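Local structure of 1,3,6,8-tetrahydroxynaphthalene synthase (Streptomyces coelicolor, 1U0M) at residues R36-A46 against Y180-L191; A103-C114 against G131-A142. The protein catalyses the iterative condensation of five malonyl-CoA units and the ring closures that turn the linear pentaketide into 1,3,6,8-tetrahydroxynaphthalene, on the way to melanin. All coordinates share one frame; numbering follows the deposited sequence.

Contact 1. Residues R36-A46 against Y180-L191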
loop_
_atom_site.group_PDB
_atom_site.type_symbol
_atom_site.label_atom_id
_atom_site.label_comp_id
_atom_site.label_asym_id
_atom_site.label_seq_id
_atom_site.Cartn_x
_atom_site.Cartn_y
_atom_site.Cartn_z
ATOM N N ARG A 36 21.278 -28.447 7.526
ATOM C CA ARG A 36 21.151 -27.822 6.219
ATOM C C ARG A 36 22.302 -26.906 5.800
ATOM O O ARG A 36 22.306 -26.400 4.682
ATOM C CB ARG A 36 19.811 -27.077 6.140
ATOM C CG ARG A 36 18.597 -28.001 6.358
ATOM C CD ARG A 36 17.300 -27.232 6.603
ATOM N NE ARG A 36 16.829 -26.520 5.417
ATOM C CZ ARG A 36 16.167 -27.084 4.408
ATOM N NH1 ARG A 36 15.880 -28.381 4.430
ATOM N NH2 ARG A 36 15.795 -26.344 3.367
ATOM N N HIS A 37 23.284 -26.692 6.669
ATOM C CA HIS A 37 24.404 -25.827 6.298
ATOM C C HIS A 37 25.726 -26.275 6.888
ATOM O O HIS A 37 26.634 -25.473 7.080
ATOM C CB HIS A 37 24.125 -24.382 6.704
ATOM C CG HIS A 37 22.930 -23.796 6.027
ATOM N ND1 HIS A 37 21.646 -23.965 6.501
ATOM C CD2 HIS A 37 22.816 -23.097 4.873
ATOM C CE1 HIS A 37 20.794 -23.397 5.668
ATOM N NE2 HIS A 37 21.478 -22.865 4.672
ATOM N N THR A 38 25.826 -27.567 7.161
ATOM C CA THR A 38 27.037 -28.141 7.733
ATOM C C THR A 38 28.359 -27.635 7.135
ATOM O O THR A 38 29.361 -27.512 7.839
ATOM C CB THR A 38 27.014 -29.678 7.629
ATOM O OG1 THR A 38 28.311 -30.186 7.957
ATOM C CG2 THR A 38 26.641 -30.122 6.226
ATOM N N ASP A 39 28.366 -27.331 5.843
ATOM C CA ASP A 39 29.589 -26.862 5.201
ATOM C C ASP A 39 29.767 -25.355 5.228
ATOM O O ASP A 39 30.833 -24.851 4.885
ATOM C CB ASP A 39 29.636 -27.349 3.757
ATOM C CG ASP A 39 29.770 -28.853 3.660
ATOM O OD1 ASP A 39 29.511 -29.408 2.572
ATOM O OD2 ASP A 39 30.142 -29.480 4.675
ATOM N N HIS A 40 28.732 -24.632 5.642
ATOM C CA HIS A 40 28.822 -23.183 5.671
ATOM C C HIS A 40 29.959 -22.700 6.565
ATOM O O HIS A 40 29.974 -22.970 7.764
ATOM C CB HIS A 40 27.509 -22.561 6.141
ATOM C CG HIS A 40 27.424 -21.093 5.877
ATOM N ND1 HIS A 40 28.317 -20.190 6.413
ATOM C CD2 HIS A 40 26.608 -20.377 5.067
ATOM C CE1 HIS A 40 28.059 -18.984 5.941
ATOM N NE2 HIS A 40 27.028 -19.069 5.121
ATOM N N PRO A 41 30.924 -21.968 5.984
ATOM C CA PRO A 41 32.101 -21.407 6.660
ATOM C C PRO A 41 31.806 -20.507 7.864
ATOM O O PRO A 41 32.637 -20.356 8.759
ATOM C CB PRO A 41 32.801 -20.641 5.542
ATOM C CG PRO A 41 32.480 -21.479 4.328
ATOM C CD PRO A 41 31.010 -21.759 4.525
ATOM N N GLN A 42 30.630 -19.896 7.884
ATOM C CA GLN A 42 30.276 -19.018 8.990
ATOM C C GLN A 42 29.188 -19.641 9.850
ATOM O O GLN A 42 28.513 -18.949 10.612
ATOM C CB GLN A 42 29.806 -17.675 8.445
ATOM C CG GLN A 42 30.888 -16.896 7.723
ATOM C CD GLN A 42 31.344 -15.706 8.527
ATOM O OE1 GLN A 42 30.681 -14.668 8.552
ATOM N NE2 GLN A 42 32.468 -15.853 9.213
ATOM N N LEU A 43 29.033 -20.957 9.723
ATOM C CA LEU A 43 28.027 -21.705 10.470
ATOM C C LEU A 43 28.023 -21.468 11.989
ATOM O O LEU A 43 26.996 -21.096 12.554
ATOM C CB LEU A 43 28.173 -23.202 10.186
ATOM C CG LEU A 43 27.192 -24.123 10.919
ATOM C CD1 LEU A 43 25.798 -23.924 10.365
ATOM C CD2 LEU A 43 27.628 -25.576 10.744
ATOM N N PRO A 44 29.168 -21.675 12.669
ATOM C CA PRO A 44 29.178 -21.455 14.122
ATOM C C PRO A 44 28.698 -20.057 14.493
ATOM O O PRO A 44 27.956 -19.884 15.456
ATOM C CB PRO A 44 30.644 -21.710 14.511
ATOM C CG PRO A 44 31.391 -21.390 13.278
ATOM C CD PRO A 44 30.527 -21.949 12.171
ATOM N N LEU A 45 29.101 -19.070 13.706
ATOM C CA LEU A 45 28.691 -17.694 13.955
ATOM C C LEU A 45 27.172 -17.561 13.798
ATOM O O LEU A 45 26.500 -16.897 14.597
ATOM C CB LEU A 45 29.390 -16.754 12.970
ATOM C CG LEU A 45 28.815 -15.332 12.971
ATOM C CD1 LEU A 45 29.173 -14.623 14.283
ATOM C CD2 LEU A 45 29.354 -14.561 11.773
ATOM N N ALA A 46 26.640 -18.210 12.767
ATOM C CA ALA A 46 25.213 -18.162 12.478
ATOM C C ALA A 46 24.405 -18.722 13.637
ATOM O O ALA A 46 23.481 -18.071 14.143
ATOM C CB ALA A 46 24.914 -18.940 11.194
ATOM N N TYR A 180 10.601 -17.843 2.964
ATOM C CA TYR A 180 11.827 -18.607 3.207
ATOM C C TYR A 180 12.448 -18.945 1.852
ATOM O O TYR A 180 11.770 -19.500 0.984
ATOM C CB TYR A 180 11.513 -19.901 3.966
ATOM C CG TYR A 180 12.693 -20.849 4.044
ATOM C CD1 TYR A 180 13.872 -20.487 4.718
ATOM C CD2 TYR A 180 12.657 -22.079 3.397
ATOM C CE1 TYR A 180 14.981 -21.334 4.728
ATOM C CE2 TYR A 180 13.753 -22.927 3.401
ATOM C CZ TYR A 180 14.912 -22.551 4.063
ATOM O OH TYR A 180 16.003 -23.382 4.024
ATOM N N GLN A 181 13.728 -18.619 1.675
ATOM C CA GLN A 181 14.435 -18.873 0.416
ATOM C C GLN A 181 15.675 -19.740 0.605
ATOM O O GLN A 181 16.760 -19.230 0.916
ATOM C CB GLN A 181 14.871 -17.558 -0.231
ATOM C CG GLN A 181 13.792 -16.503 -0.339
ATOM C CD GLN A 181 12.774 -16.764 -1.441
ATOM O OE1 GLN A 181 11.777 -16.060 -1.529
ATOM N NE2 GLN A 181 13.032 -17.753 -2.288
ATOM N N PRO A 182 15.545 -21.057 0.381
ATOM C CA PRO A 182 16.656 -22.006 0.527
ATOM C C PRO A 182 17.942 -21.496 -0.112
ATOM O O PRO A 182 19.046 -21.768 0.374
ATOM C CB PRO A 182 16.135 -23.252 -0.176
ATOM C CG PRO A 182 14.680 -23.177 0.053
ATOM C CD PRO A 182 14.368 -21.731 -0.196
ATOM N N THR A 183 17.782 -20.750 -1.199
ATOM C CA THR A 183 18.902 -20.185 -1.939
ATOM C C THR A 183 19.725 -19.115 -1.214
ATOM O O THR A 183 20.910 -18.966 -1.492
ATOM C CB THR A 183 18.418 -19.585 -3.274
ATOM O OG1 THR A 183 17.430 -18.586 -3.013
ATOM C CG2 THR A 183 17.809 -20.659 -4.154
ATOM N N ASP A 184 19.103 -18.347 -0.318
ATOM C CA ASP A 184 19.819 -17.305 0.416
ATOM C C ASP A 184 20.740 -17.988 1.440
ATOM O O ASP A 184 20.273 -18.546 2.440
ATOM C CB ASP A 184 18.821 -16.363 1.108
ATOM C CG ASP A 184 18.075 -15.461 0.117
ATOM O OD1 ASP A 184 17.123 -14.753 0.517
ATOM O OD2 ASP A 184 18.448 -15.449 -1.068
ATOM N N LEU A 185 22.047 -17.938 1.177
ATOM C CA LEU A 185 23.046 -18.578 2.030
ATOM C C LEU A 185 23.929 -17.662 2.869
ATOM O O LEU A 185 24.845 -18.142 3.527
ATOM C CB LEU A 185 23.947 -19.484 1.185
ATOM C CG LEU A 185 23.296 -20.618 0.390
ATOM C CD1 LEU A 185 24.374 -21.306 -0.437
ATOM C CD2 LEU A 185 22.606 -21.622 1.332
ATOM N N GLY A 186 23.683 -16.354 2.844
ATOM C CA GLY A 186 24.487 -15.453 3.661
ATOM C C GLY A 186 24.100 -15.571 5.134
ATOM O O GLY A 186 22.955 -15.915 5.434
ATOM N N VAL A 187 25.029 -15.287 6.055
ATOM C CA VAL A 187 24.731 -15.387 7.486
ATOM C C VAL A 187 23.550 -14.506 7.878
ATOM O O VAL A 187 22.823 -14.827 8.806
ATOM C CB VAL A 187 25.956 -15.009 8.392
ATOM C CG1 VAL A 187 27.132 -15.886 8.054
ATOM C CG2 VAL A 187 26.313 -13.543 8.230
ATOM N N GLY A 188 23.372 -13.385 7.187
ATOM C CA GLY A 188 22.240 -12.530 7.495
ATOM C C GLY A 188 20.958 -13.322 7.249
ATOM O O GLY A 188 20.046 -13.341 8.078
ATOM N N SER A 189 20.901 -14.007 6.113
ATOM C CA SER A 189 19.725 -14.800 5.762
ATOM C C SER A 189 19.488 -15.843 6.842
ATOM O O SER A 189 18.384 -15.958 7.368
ATOM C CB SER A 189 19.930 -15.486 4.406
ATOM O OG SER A 189 20.131 -14.520 3.394
ATOM N N LEU A 190 20.539 -16.605 7.155
ATOM C CA LEU A 190 20.476 -17.628 8.188
ATOM C C LEU A 190 19.907 -17.062 9.485
ATOM O O LEU A 190 19.098 -17.704 10.152
ATOM C CB LEU A 190 21.867 -18.188 8.438
ATOM C CG LEU A 190 22.336 -19.276 7.472
ATOM C CD1 LEU A 190 22.152 -18.858 6.038
ATOM C CD2 LEU A 190 23.782 -19.576 7.780
ATOM N N LEU A 191 20.334 -15.859 9.845
ATOM C CA LEU A 191 19.839 -15.214 11.043
ATOM C C LEU A 191 18.333 -15.094 10.921
ATOM O O LEU A 191 17.592 -15.636 11.730
ATOM C CB LEU A 191 20.435 -13.816 11.172
ATOM C CG LEU A 191 21.439 -13.597 12.295
ATOM C CD1 LEU A 191 20.735 -13.814 13.633
ATOM C CD2 LEU A 191 22.610 -14.567 12.121
#
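His40 NE2 donates to Leu185 O at 2.9 Å; the acceptor lies in the ring plane, and the C=O points almost straight at the nitrogen, although the bond is bent at the hydrogen (132°). Across the same ring, at its edge, ND1 takes the backbone N-H of Gln42 at 2.8 Å, again in plane. Gripped at both nitrogens, the imidazole is fixed in rotation, consistent with a neutral ring carrying its proton on NE2. A second hydrogen bond between the segments runs from Arg36 NH2 to Tyr180 OH (3.0 Å), close to the guanidinium plane. The two side chains come from opposite directions, NH2 at the edge of the phenol ring, with the planes 54° apart.

Apolar contacts lie beside these bonds. Leu190 CD2 sits over one face of His40, 4.3 Å from the ring centroid, as a CH-pi contact, and also touches Ala46 CB at 3.7 Å. Leu185 CD2 meets the edge of the His37 ring, near NE2. Val187, with CG1 anti to its carbonyl carbon (chi1 -57°), sets that methyl against Gln42 CB.

This is surface packing. The turn that joins helix 26-37 to helix 43-52 rests on the loop leading into helix 187-195 and on that helix's first turn, while Pro182 and Asp184 of the loop touch His70 and His240 respectively, the latter on strand 238-243.

Contact 2. Residues A103-C114 against G131-A142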
loop_
_atom_site.group_PDB
_atom_site.type_symbol
_atom_site.label_atom_id
_atom_site.label_comp_id
_atom_site.label_asym_id
_atom_site.label_seq_id
_atom_site.Cartn_x
_atom_site.Cartn_y
_atom_site.Cartn_z
ATOM N N ALA A 103 -19.313 -5.196 12.166
ATOM C CA ALA A 103 -18.580 -4.975 10.931
ATOM C C ALA A 103 -18.934 -3.605 10.365
ATOM O O ALA A 103 -18.079 -2.885 9.843
ATOM C CB ALA A 103 -18.940 -6.060 9.925
ATOM N N THR A 104 -20.202 -3.241 10.518
ATOM C CA THR A 104 -20.722 -1.992 9.988
ATOM C C THR A 104 -20.388 -0.682 10.696
ATOM O O THR A 104 -20.867 0.372 10.291
ATOM C CB THR A 104 -22.245 -2.076 9.845
ATOM O OG1 THR A 104 -22.606 -3.392 9.406
ATOM C CG2 THR A 104 -22.731 -1.064 8.821
ATOM N N ASP A 105 -19.578 -0.715 11.740
ATOM C CA ASP A 105 -19.254 0.539 12.405
ATOM C C ASP A 105 -17.883 1.058 12.001
ATOM O O ASP A 105 -17.430 2.100 12.482
ATOM C CB ASP A 105 -19.340 0.371 13.923
ATOM C CG ASP A 105 -20.747 0.593 14.451
ATOM O OD1 ASP A 105 -21.036 1.721 14.908
ATOM O OD2 ASP A 105 -21.564 -0.350 14.391
ATOM N N ILE A 106 -17.234 0.330 11.097
ATOM C CA ILE A 106 -15.906 0.690 10.617
ATOM C C ILE A 106 -16.007 1.453 9.300
ATOM O O ILE A 106 -16.652 0.998 8.356
ATOM C CB ILE A 106 -15.044 -0.579 10.403
ATOM C CG1 ILE A 106 -15.062 -1.443 11.671
ATOM C CG2 ILE A 106 -13.615 -0.185 10.024
ATOM C CD1 ILE A 106 -14.439 -0.783 12.889
ATOM N N ASP A 107 -15.366 2.614 9.240
ATOM C CA ASP A 107 -15.402 3.430 8.033
ATOM C C ASP A 107 -14.209 3.161 7.122
ATOM O O ASP A 107 -14.267 3.424 5.926
ATOM C CB ASP A 107 -15.423 4.922 8.387
ATOM C CG ASP A 107 -16.579 5.299 9.300
ATOM O OD1 ASP A 107 -16.437 5.155 10.534
ATOM O OD2 ASP A 107 -17.634 5.737 8.784
ATOM N N VAL A 108 -13.129 2.636 7.689
ATOM C CA VAL A 108 -11.933 2.372 6.907
ATOM C C VAL A 108 -11.164 1.152 7.392
ATOM O O VAL A 108 -10.926 0.994 8.591
ATOM C CB VAL A 108 -10.978 3.585 6.953
ATOM C CG1 VAL A 108 -10.598 3.878 8.391
ATOM C CG2 VAL A 108 -9.725 3.311 6.131
ATOM N N ILE A 109 -10.793 0.282 6.457
ATOM C CA ILE A 109 -10.003 -0.895 6.787
ATOM C C ILE A 109 -8.564 -0.595 6.385
ATOM O O ILE A 109 -8.309 -0.014 5.331
ATOM C CB ILE A 109 -10.455 -2.150 6.025
ATOM C CG1 ILE A 109 -11.858 -2.559 6.469
ATOM C CG2 ILE A 109 -9.468 -3.279 6.280
ATOM C CD1 ILE A 109 -12.325 -3.890 5.904
ATOM N N ILE A 110 -7.628 -0.982 7.240
ATOM C CA ILE A 110 -6.220 -0.761 6.978
ATOM C C ILE A 110 -5.543 -2.118 7.058
ATOM O O ILE A 110 -5.248 -2.621 8.144
ATOM C CB ILE A 110 -5.633 0.202 8.012
ATOM C CG1 ILE A 110 -6.530 1.441 8.109
ATOM C CG2 ILE A 110 -4.235 0.622 7.595
ATOM C CD1 ILE A 110 -6.109 2.436 9.179
ATOM N N TYR A 111 -5.307 -2.710 5.892
ATOM C CA TYR A 111 -4.701 -4.033 5.805
ATOM C C TYR A 111 -3.210 -3.980 5.493
ATOM O O TYR A 111 -2.816 -3.522 4.417
ATOM C CB TYR A 111 -5.425 -4.842 4.728
ATOM C CG TYR A 111 -5.076 -6.323 4.702
ATOM C CD1 TYR A 111 -5.823 -7.250 5.434
ATOM C CD2 TYR A 111 -4.008 -6.795 3.937
ATOM C CE1 TYR A 111 -5.516 -8.607 5.397
ATOM C CE2 TYR A 111 -3.697 -8.146 3.897
ATOM C CZ TYR A 111 -4.454 -9.046 4.625
ATOM O OH TYR A 111 -4.158 -10.387 4.558
ATOM N N VAL A 112 -2.379 -4.448 6.423
ATOM C CA VAL A 112 -0.935 -4.451 6.189
ATOM C C VAL A 112 -0.313 -5.846 6.152
ATOM O O VAL A 112 -0.552 -6.691 7.015
ATOM C CB VAL A 112 -0.190 -3.597 7.226
ATOM C CG1 VAL A 112 -0.700 -2.176 7.155
ATOM C CG2 VAL A 112 -0.373 -4.171 8.617
ATOM N N SER A 113 0.484 -6.074 5.120
ATOM C CA SER A 113 1.163 -7.343 4.920
ATOM C C SER A 113 2.248 -7.186 3.875
ATOM O O SER A 113 2.029 -6.568 2.836
ATOM C CB SER A 113 0.175 -8.402 4.450
ATOM O OG SER A 113 0.877 -9.548 4.000
ATOM N N CYS A 114 3.419 -7.744 4.143
ATOM C CA CYS A 114 4.523 -7.662 3.190
ATOM C C CYS A 114 5.023 -9.056 2.863
ATOM O O CYS A 114 6.024 -9.229 2.171
ATOM C CB CYS A 114 5.666 -6.831 3.775
ATOM S SG CYS A 114 6.441 -7.545 5.224
ATOM N N GLY A 131 -19.391 -8.945 5.708
ATOM C CA GLY A 131 -20.573 -8.111 5.706
ATOM C C GLY A 131 -20.288 -6.673 6.082
ATOM O O GLY A 131 -21.140 -6.002 6.650
ATOM N N PHE A 132 -19.090 -6.190 5.776
ATOM C CA PHE A 132 -18.746 -4.809 6.085
ATOM C C PHE A 132 -19.571 -3.830 5.248
ATOM O O PHE A 132 -20.292 -4.220 4.327
ATOM C CB PHE A 132 -17.260 -4.562 5.820
ATOM C CG PHE A 132 -16.370 -4.910 6.974
ATOM C CD1 PHE A 132 -16.097 -3.977 7.970
ATOM C CD2 PHE A 132 -15.801 -6.173 7.069
ATOM C CE1 PHE A 132 -15.273 -4.295 9.039
ATOM C CE2 PHE A 132 -14.977 -6.503 8.134
ATOM C CZ PHE A 132 -14.712 -5.561 9.122
ATOM N N ASP A 133 -19.444 -2.553 5.585
ATOM C CA ASP A 133 -20.136 -1.478 4.886
ATOM C C ASP A 133 -19.674 -1.484 3.427
ATOM O O ASP A 133 -18.471 -1.438 3.156
ATOM C CB ASP A 133 -19.767 -0.124 5.509
ATOM C CG ASP A 133 -19.372 -0.229 6.986
ATOM O OD1 ASP A 133 -18.594 -1.145 7.347
ATOM O OD2 ASP A 133 -19.829 0.627 7.780
ATOM N N SER A 134 -20.618 -1.525 2.493
ATOM C CA SER A 134 -20.276 -1.526 1.071
ATOM C C SER A 134 -19.583 -0.209 0.693
ATOM O O SER A 134 -19.234 0.012 -0.466
ATOM C CB SER A 134 -21.545 -1.717 0.237
ATOM O OG SER A 134 -21.246 -2.206 -1.055
ATOM N N THR A 135 -19.367 0.642 1.695
ATOM C CA THR A 135 -18.735 1.947 1.517
ATOM C C THR A 135 -17.413 2.072 2.259
ATOM O O THR A 135 -16.754 3.107 2.182
ATOM C CB THR A 135 -19.661 3.085 2.020
ATOM O OG1 THR A 135 -20.035 2.838 3.384
ATOM C CG2 THR A 135 -20.907 3.157 1.177
ATOM N N THR A 136 -17.031 1.021 2.980
ATOM C CA THR A 136 -15.785 1.020 3.749
ATOM C C THR A 136 -14.592 1.306 2.850
ATOM O O THR A 136 -14.455 0.710 1.790
ATOM C CB THR A 136 -15.536 -0.340 4.427
ATOM O OG1 THR A 136 -16.774 -0.873 4.903
ATOM C CG2 THR A 136 -14.577 -0.177 5.598
ATOM N N ARG A 137 -13.734 2.222 3.280
ATOM C CA ARG A 137 -12.562 2.565 2.494
ATOM C C ARG A 137 -11.494 1.524 2.757
ATOM O O ARG A 137 -11.322 1.074 3.889
ATOM C CB ARG A 137 -12.014 3.938 2.880
ATOM C CG ARG A 137 -12.946 4.819 3.676
ATOM C CD ARG A 137 -14.204 5.196 2.928
ATOM N NE ARG A 137 -15.040 6.050 3.768
ATOM C CZ ARG A 137 -14.658 7.242 4.223
ATOM N NH1 ARG A 137 -13.459 7.718 3.910
ATOM N NH2 ARG A 137 -15.464 7.951 5.003
ATOM N N GLN A 138 -10.780 1.140 1.705
ATOM C CA GLN A 138 -9.712 0.157 1.826
ATOM C C GLN A 138 -8.365 0.878 1.761
ATOM O O GLN A 138 -8.154 1.741 0.911
ATOM C CB GLN A 138 -9.810 -0.856 0.683
ATOM C CG GLN A 138 -11.184 -1.469 0.527
ATOM C CD GLN A 138 -11.462 -1.891 -0.893
ATOM O OE1 GLN A 138 -10.994 -2.931 -1.351
ATOM N NE2 GLN A 138 -12.218 -1.067 -1.612
ATOM N N ILE A 139 -7.466 0.548 2.678
ATOM C CA ILE A 139 -6.142 1.150 2.669
ATOM C C ILE A 139 -5.109 0.048 2.846
ATOM O O ILE A 139 -4.641 -0.216 3.956
ATOM C CB ILE A 139 -5.966 2.201 3.779
ATOM C CG1 ILE A 139 -6.962 3.342 3.567
ATOM C CG2 ILE A 139 -4.556 2.779 3.731
ATOM C CD1 ILE A 139 -6.755 4.516 4.494
ATOM N N PRO A 140 -4.767 -0.635 1.742
ATOM C CA PRO A 140 -3.783 -1.715 1.778
ATOM C C PRO A 140 -2.359 -1.195 1.614
ATOM O O PRO A 140 -2.061 -0.465 0.678
ATOM C CB PRO A 140 -4.219 -2.600 0.619
ATOM C CG PRO A 140 -4.701 -1.601 -0.376
ATOM C CD PRO A 140 -5.497 -0.634 0.457
ATOM N N ILE A 141 -1.485 -1.557 2.540
ATOM C CA ILE A 141 -0.092 -1.145 2.454
ATOM C C ILE A 141 0.803 -2.379 2.557
ATOM O O ILE A 141 0.877 -3.024 3.605
ATOM C CB ILE A 141 0.271 -0.168 3.570
ATOM C CG1 ILE A 141 -0.692 1.021 3.535
ATOM C CG2 ILE A 141 1.714 0.301 3.392
ATOM C CD1 ILE A 141 -0.403 2.081 4.577
ATOM N N ALA A 142 1.481 -2.711 1.464
ATOM C CA ALA A 142 2.348 -3.881 1.459
ATOM C C ALA A 142 3.834 -3.543 1.488
ATOM O O ALA A 142 4.653 -4.427 1.648
ATOM C CB ALA A 142 2.048 -4.742 0.236
#
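Phe132 lies between Ala103 and Ile109, its ring covered over the centre on both faces by CH-pi contacts: Ala103 CB stands 4.0 Å from the centroid on one side and Ile109 CD1 4.1 Å on the other. Ile106 comes to the ring edge, its CG1 3.9 Å from Phe132 CE1. A chi1 of -86° sets the ring beside its backbone N, between the two methyls. Asp133 OD2 lies 2.7 Å from Thr104 O.

The strands 108-112 and 137-141 run parallel, 15° apart, joined through helix 122-129 as a beta-alpha-beta unit of the thiolase fold. Backbone bonds alternate between them, from Arg137 N to Asp107 O through Ile109 N to Arg137 O (2.7 Å) and Ile141 N to Tyr111 O to a last, weak one from Ser113 N to Ile141 O; that of Tyr111 N to Ile139 O is weak too.

Val108, Ile110, Val112, Ile139 and Ile141 point to one face, packed on by helix 148-162; there the Val108 and Ile139 side chains cross at a slant, Val108 CG2 3.6 Å from Ile139 CD1. Arg137, on the same face, makes a cation-pi contact with Tyr163. Ile109, Tyr111 and Gln138 turn to the other, Gln138 OE1 bonded to Thr123 of helix 122-129. Pro140 and Ala142 pack on Leu144 and Gln143 of the second subunit, and the Cys114 side chain lies about 7 Å from that of Cys146, the probable active-site cysteine.

Following the chain from the N terminus, residues 36-46 come first, running from the end of helix 26-37 into helix 43-52; residues 180-191 later return to them and close contact 1, a loop of 133 intervening residues. Within that span the chain opens and closes contact 2: residues 103-114 meet residues 131-142 after a short excursion through helix 122-129. The smaller loop therefore nests wholly in the larger, and the two do not cross. Contact 2 builds the edge, within this chain, of the mixed sheet, where 137-141 is the outermost strand, whereas contact 1 ties the turn between helices 26-37 and 43-52 to the start of helix 187-195. Their centres are 39 Å apart, on opposite sides of the chain's centre.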